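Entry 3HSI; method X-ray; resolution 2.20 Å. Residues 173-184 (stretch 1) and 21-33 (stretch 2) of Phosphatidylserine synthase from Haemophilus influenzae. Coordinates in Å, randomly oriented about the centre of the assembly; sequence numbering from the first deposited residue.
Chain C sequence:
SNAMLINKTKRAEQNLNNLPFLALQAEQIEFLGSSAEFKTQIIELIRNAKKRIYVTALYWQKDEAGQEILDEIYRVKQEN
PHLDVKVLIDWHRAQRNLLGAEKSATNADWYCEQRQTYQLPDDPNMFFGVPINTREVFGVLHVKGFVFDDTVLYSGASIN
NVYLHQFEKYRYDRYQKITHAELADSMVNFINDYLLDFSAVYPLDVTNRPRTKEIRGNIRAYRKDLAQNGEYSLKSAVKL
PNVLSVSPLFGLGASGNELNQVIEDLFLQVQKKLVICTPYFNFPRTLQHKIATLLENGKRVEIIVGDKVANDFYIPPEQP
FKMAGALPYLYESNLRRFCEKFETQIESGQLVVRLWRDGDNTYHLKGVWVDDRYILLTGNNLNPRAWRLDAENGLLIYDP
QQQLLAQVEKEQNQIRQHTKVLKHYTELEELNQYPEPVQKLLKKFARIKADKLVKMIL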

# COMPACT_ATOMS: atom_id res chain seq x y z
N ASP C 173 -12.93 10.26 23.31
CA ASP C 173 -12.50 8.89 23.12
C ASP C 173 -13.13 8.03 24.23
O ASP C 173 -13.99 8.51 25.02
CB ASP C 173 -10.94 8.81 23.11
CG ASP C 173 -10.40 7.74 22.16
OD1 ASP C 173 -10.65 6.55 22.42
OD2 ASP C 173 -9.71 8.05 21.16
N ARG C 174 -12.71 6.76 24.29
CA ARG C 174 -13.10 5.88 25.39
C ARG C 174 -11.90 5.54 26.23
O ARG C 174 -10.79 5.54 25.73
CB ARG C 174 -13.69 4.59 24.86
CG ARG C 174 -15.07 4.74 24.33
CD ARG C 174 -15.50 3.45 23.68
NE ARG C 174 -15.80 2.41 24.66
CZ ARG C 174 -15.70 1.10 24.41
NH1 ARG C 174 -15.28 0.67 23.23
NH2 ARG C 174 -16.05 0.23 25.34
N TYR C 175 -12.11 5.28 27.52
CA TYR C 175 -10.98 5.10 28.44
C TYR C 175 -11.32 4.00 29.42
O TYR C 175 -12.35 4.08 30.11
CB TYR C 175 -10.68 6.41 29.22
CG TYR C 175 -10.98 7.65 28.40
CD1 TYR C 175 -10.01 8.23 27.58
CD2 TYR C 175 -12.25 8.21 28.39
CE1 TYR C 175 -10.28 9.36 26.83
CE2 TYR C 175 -12.55 9.33 27.62
CZ TYR C 175 -11.57 9.89 26.84
OH TYR C 175 -11.90 10.99 26.07
N GLN C 176 -10.47 2.98 29.49
CA GLN C 176 -10.68 1.91 30.44
C GLN C 176 -9.47 1.71 31.33
O GLN C 176 -8.34 1.59 30.85
CB GLN C 176 -11.03 0.60 29.75
CG GLN C 176 -12.35 0.65 29.07
CD GLN C 176 -12.24 1.28 27.70
OE1 GLN C 176 -11.18 1.24 27.08
NE2 GLN C 176 -13.33 1.88 27.23
N LYS C 177 -9.73 1.69 32.62
CA LYS C 177 -8.71 1.42 33.61
C LYS C 177 -8.87 -0.01 34.14
O LYS C 177 -9.93 -0.39 34.64
CB LYS C 177 -8.78 2.45 34.75
CG LYS C 177 -7.45 2.64 35.44
CD LYS C 177 -7.56 2.72 36.92
CE LYS C 177 -8.41 3.84 37.36
NZ LYS C 177 -8.14 4.07 38.81
N ILE C 178 -7.82 -0.82 33.97
CA ILE C 178 -7.81 -2.19 34.45
C ILE C 178 -6.61 -2.44 35.35
O ILE C 178 -5.45 -2.38 34.93
CB ILE C 178 -7.82 -3.24 33.30
CG1 ILE C 178 -9.02 -3.03 32.39
CG2 ILE C 178 -7.87 -4.65 33.86
CD1 ILE C 178 -8.73 -3.35 30.92
N THR C 179 -6.92 -2.70 36.61
CA THR C 179 -5.95 -3.05 37.62
C THR C 179 -5.78 -4.58 37.63
O THR C 179 -6.59 -5.30 38.20
CB THR C 179 -6.43 -2.56 38.98
OG1 THR C 179 -6.58 -1.12 38.93
CG2 THR C 179 -5.41 -2.90 40.03
N HIS C 180 -4.73 -5.07 36.98
CA HIS C 180 -4.52 -6.50 36.81
C HIS C 180 -3.05 -6.78 36.49
O HIS C 180 -2.59 -6.56 35.35
CB HIS C 180 -5.41 -7.04 35.68
CG HIS C 180 -5.57 -8.53 35.70
ND1 HIS C 180 -4.51 -9.39 35.91
CD2 HIS C 180 -6.67 -9.31 35.56
CE1 HIS C 180 -4.95 -10.64 35.89
NE2 HIS C 180 -6.26 -10.61 35.68
N ALA C 181 -2.33 -7.27 37.48
CA ALA C 181 -0.88 -7.48 37.36
C ALA C 181 -0.47 -8.32 36.15
O ALA C 181 0.52 -8.02 35.47
CB ALA C 181 -0.33 -8.09 38.64
N GLU C 182 -1.22 -9.38 35.88
CA GLU C 182 -0.85 -10.32 34.83
C GLU C 182 -1.12 -9.69 33.45
O GLU C 182 -0.34 -9.88 32.51
CB GLU C 182 -1.63 -11.64 35.01
CG GLU C 182 -0.77 -12.90 35.06
CD GLU C 182 -1.40 -14.12 34.30
OE1 GLU C 182 -2.01 -14.98 34.99
OE2 GLU C 182 -1.27 -14.24 33.04
N LEU C 183 -2.21 -8.93 33.32
CA LEU C 183 -2.43 -8.17 32.09
C LEU C 183 -1.32 -7.11 31.91
O LEU C 183 -0.76 -6.96 30.82
CB LEU C 183 -3.83 -7.48 32.05
CG LEU C 183 -4.09 -6.71 30.72
CD1 LEU C 183 -4.01 -7.65 29.54
CD2 LEU C 183 -5.41 -5.97 30.63
N ALA C 184 -0.99 -6.41 32.99
CA ALA C 184 0.05 -5.40 32.91
C ALA C 184 1.37 -6.05 32.47
O ALA C 184 2.00 -5.59 31.54
CB ALA C 184 0.21 -4.63 34.24
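Stretch 2, residues 21-33: FLALQAEQIEFLG

Stretch 2 lies on stretch 1 as an antiparallel β-strand partner, and its earlier residues pack against His180 and the start of the helix that follows. Strand 29-31 runs against strand 175-179 with 167° between their N-to-C directions and a closest axial approach of 4.7 Å. The register sets Gln176 beside Phe31, Lys177 beside Glu30 and Ile178 beside Ile29. Lys177 and Glu30 form the hydrogen-bonded pair, Lys177 N to Glu30 O at 2.8 Å and Glu30 N to Lys177 O at 2.9 Å; Leu32 N to Tyr175 O (2.9 Å) and Thr179 N to Gln28 O (3.0 Å) extend the ladder both ways. Water continues it: one molecule donates to Leu32 O (2.7 Å) and accepts from Tyr175 N (3.0 Å).

On one face of the sheet, Gln176 CG meets Phe31 CD2 at 3.4 Å, and Ile178 CG1 lies 3.8 Å from Ile29 CG2. Leu24 joins this face through its side-chain end, with CD2 3.8 Å from Ile178 CG2. Lys177 and Glu30 share the other face, but Lys177 NZ and Glu30 OE1, 4.2 Å apart, are too distant for a salt bridge. Leu32 points toward stretch 1, its CD1 3.7 Å from Tyr175 CB.

Before the strand, stretch 2 passes from the extended pair Leu22-Ala23 through a 3-10 segment, 26-28; Gln28 OE1 accepts from Gln25 N, just before it, at 2.7 Å. His180, at the N-cap position, links the two stretches: NE2 donates to Ala23 O (2.9 Å), while ND1 accepts a weak capping bond from Glu182 N (3.3 Å). Leu22 CD2 sits over one face of the His180 imidazole, 4.0 Å from the ring centroid, and also reaches Leu183 CB at 4.2 Å, so Leu22 touches both the cap residue and the first turn of the helix.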

# COMPACT_ATOMS: atom_id res chain seq x y z
N PHE C 21 -8.02 -16.69 27.61
CA PHE C 21 -8.64 -15.60 28.33
C PHE C 21 -8.14 -15.62 29.74
O PHE C 21 -7.99 -16.68 30.31
CB PHE C 21 -10.16 -15.76 28.38
CG PHE C 21 -10.85 -15.18 27.19
CD1 PHE C 21 -11.09 -13.80 27.12
CD2 PHE C 21 -11.29 -16.02 26.16
CE1 PHE C 21 -11.72 -13.25 25.99
CE2 PHE C 21 -11.95 -15.49 25.03
CZ PHE C 21 -12.16 -14.09 24.94
N LEU C 22 -7.91 -14.44 30.29
CA LEU C 22 -7.45 -14.28 31.65
C LEU C 22 -8.60 -13.70 32.49
O LEU C 22 -9.24 -12.71 32.11
CB LEU C 22 -6.25 -13.34 31.61
CG LEU C 22 -5.75 -12.59 32.84
CD1 LEU C 22 -5.22 -13.53 33.93
CD2 LEU C 22 -4.66 -11.61 32.37
N ALA C 23 -8.84 -14.33 33.63
CA ALA C 23 -9.95 -13.97 34.51
C ALA C 23 -9.80 -12.57 35.08
O ALA C 23 -8.71 -12.15 35.45
CB ALA C 23 -10.09 -15.00 35.63
N LEU C 24 -10.90 -11.84 35.13
CA LEU C 24 -10.87 -10.43 35.49
C LEU C 24 -12.02 -10.13 36.43
O LEU C 24 -13.17 -10.33 36.06
CB LEU C 24 -11.09 -9.66 34.20
CG LEU C 24 -10.30 -8.47 33.71
CD1 LEU C 24 -11.02 -8.04 32.45
CD2 LEU C 24 -10.34 -7.36 34.71
N GLN C 25 -11.77 -9.65 37.65
CA GLN C 25 -12.91 -9.25 38.48
C GLN C 25 -13.53 -7.96 37.97
O GLN C 25 -12.84 -7.12 37.37
CB GLN C 25 -12.53 -9.20 39.95
CG GLN C 25 -11.79 -10.47 40.33
CD GLN C 25 -12.18 -10.95 41.67
OE1 GLN C 25 -12.10 -10.20 42.65
NE2 GLN C 25 -12.62 -12.21 41.76
N ALA C 26 -14.84 -7.82 38.17
CA ALA C 26 -15.58 -6.65 37.67
C ALA C 26 -15.10 -5.36 38.33
O ALA C 26 -15.05 -4.29 37.70
CB ALA C 26 -17.10 -6.84 37.90
N GLU C 27 -14.73 -5.49 39.60
CA GLU C 27 -14.17 -4.41 40.37
C GLU C 27 -12.82 -3.96 39.84
O GLU C 27 -12.37 -2.87 40.14
CB GLU C 27 -13.98 -4.88 41.80
CG GLU C 27 -12.76 -5.77 41.91
CD GLU C 27 -12.51 -6.31 43.28
OE1 GLU C 27 -13.10 -5.79 44.27
OE2 GLU C 27 -11.69 -7.26 43.38
N GLN C 28 -12.14 -4.81 39.07
CA GLN C 28 -10.81 -4.45 38.57
C GLN C 28 -10.90 -3.58 37.33
O GLN C 28 -9.88 -3.11 36.87
CB GLN C 28 -9.97 -5.69 38.25
CG GLN C 28 -9.58 -6.57 39.43
CD GLN C 28 -8.86 -7.85 38.98
OE1 GLN C 28 -9.37 -8.64 38.16
NE2 GLN C 28 -7.66 -8.05 39.52
N ILE C 29 -12.10 -3.37 36.79
CA ILE C 29 -12.28 -2.54 35.58
C ILE C 29 -13.15 -1.33 35.86
O ILE C 29 -14.20 -1.46 36.49
CB ILE C 29 -12.96 -3.32 34.39
CG1 ILE C 29 -12.42 -4.72 34.30
CG2 ILE C 29 -12.70 -2.61 33.05
CD1 ILE C 29 -13.50 -5.77 34.27
N GLU C 30 -12.73 -0.18 35.36
CA GLU C 30 -13.54 1.05 35.34
C GLU C 30 -13.55 1.64 33.93
O GLU C 30 -12.49 1.77 33.31
CB GLU C 30 -12.99 2.12 36.29
CG GLU C 30 -12.94 1.68 37.74
CD GLU C 30 -12.36 2.76 38.65
OE1 GLU C 30 -12.33 3.95 38.25
OE2 GLU C 30 -11.94 2.40 39.79
N PHE C 31 -14.73 1.98 33.43
CA PHE C 31 -14.88 2.78 32.21
C PHE C 31 -14.97 4.24 32.69
O PHE C 31 -15.91 4.58 33.40
CB PHE C 31 -16.19 2.42 31.48
CG PHE C 31 -16.23 1.01 30.94
CD1 PHE C 31 -16.77 -0.02 31.69
CD2 PHE C 31 -15.72 0.72 29.67
CE1 PHE C 31 -16.81 -1.32 31.20
CE2 PHE C 31 -15.74 -0.59 29.17
CZ PHE C 31 -16.29 -1.61 29.94
N LEU C 32 -13.99 5.07 32.34
CA LEU C 32 -13.98 6.51 32.67
C LEU C 32 -15.00 7.25 31.80
O LEU C 32 -15.35 6.77 30.73
CB LEU C 32 -12.58 7.11 32.44
CG LEU C 32 -11.35 6.39 33.02
CD1 LEU C 32 -10.10 7.26 32.82
CD2 LEU C 32 -11.52 6.03 34.51
N GLY C 33 -15.46 8.40 32.27
CA GLY C 33 -16.60 9.07 31.62
C GLY C 33 -16.26 10.09 30.54
O GLY C 33 -17.06 10.34 29.65
O HOH W 1 -9.49 -0.29 37.34
O HOH W 2 -14.96 5.67 28.35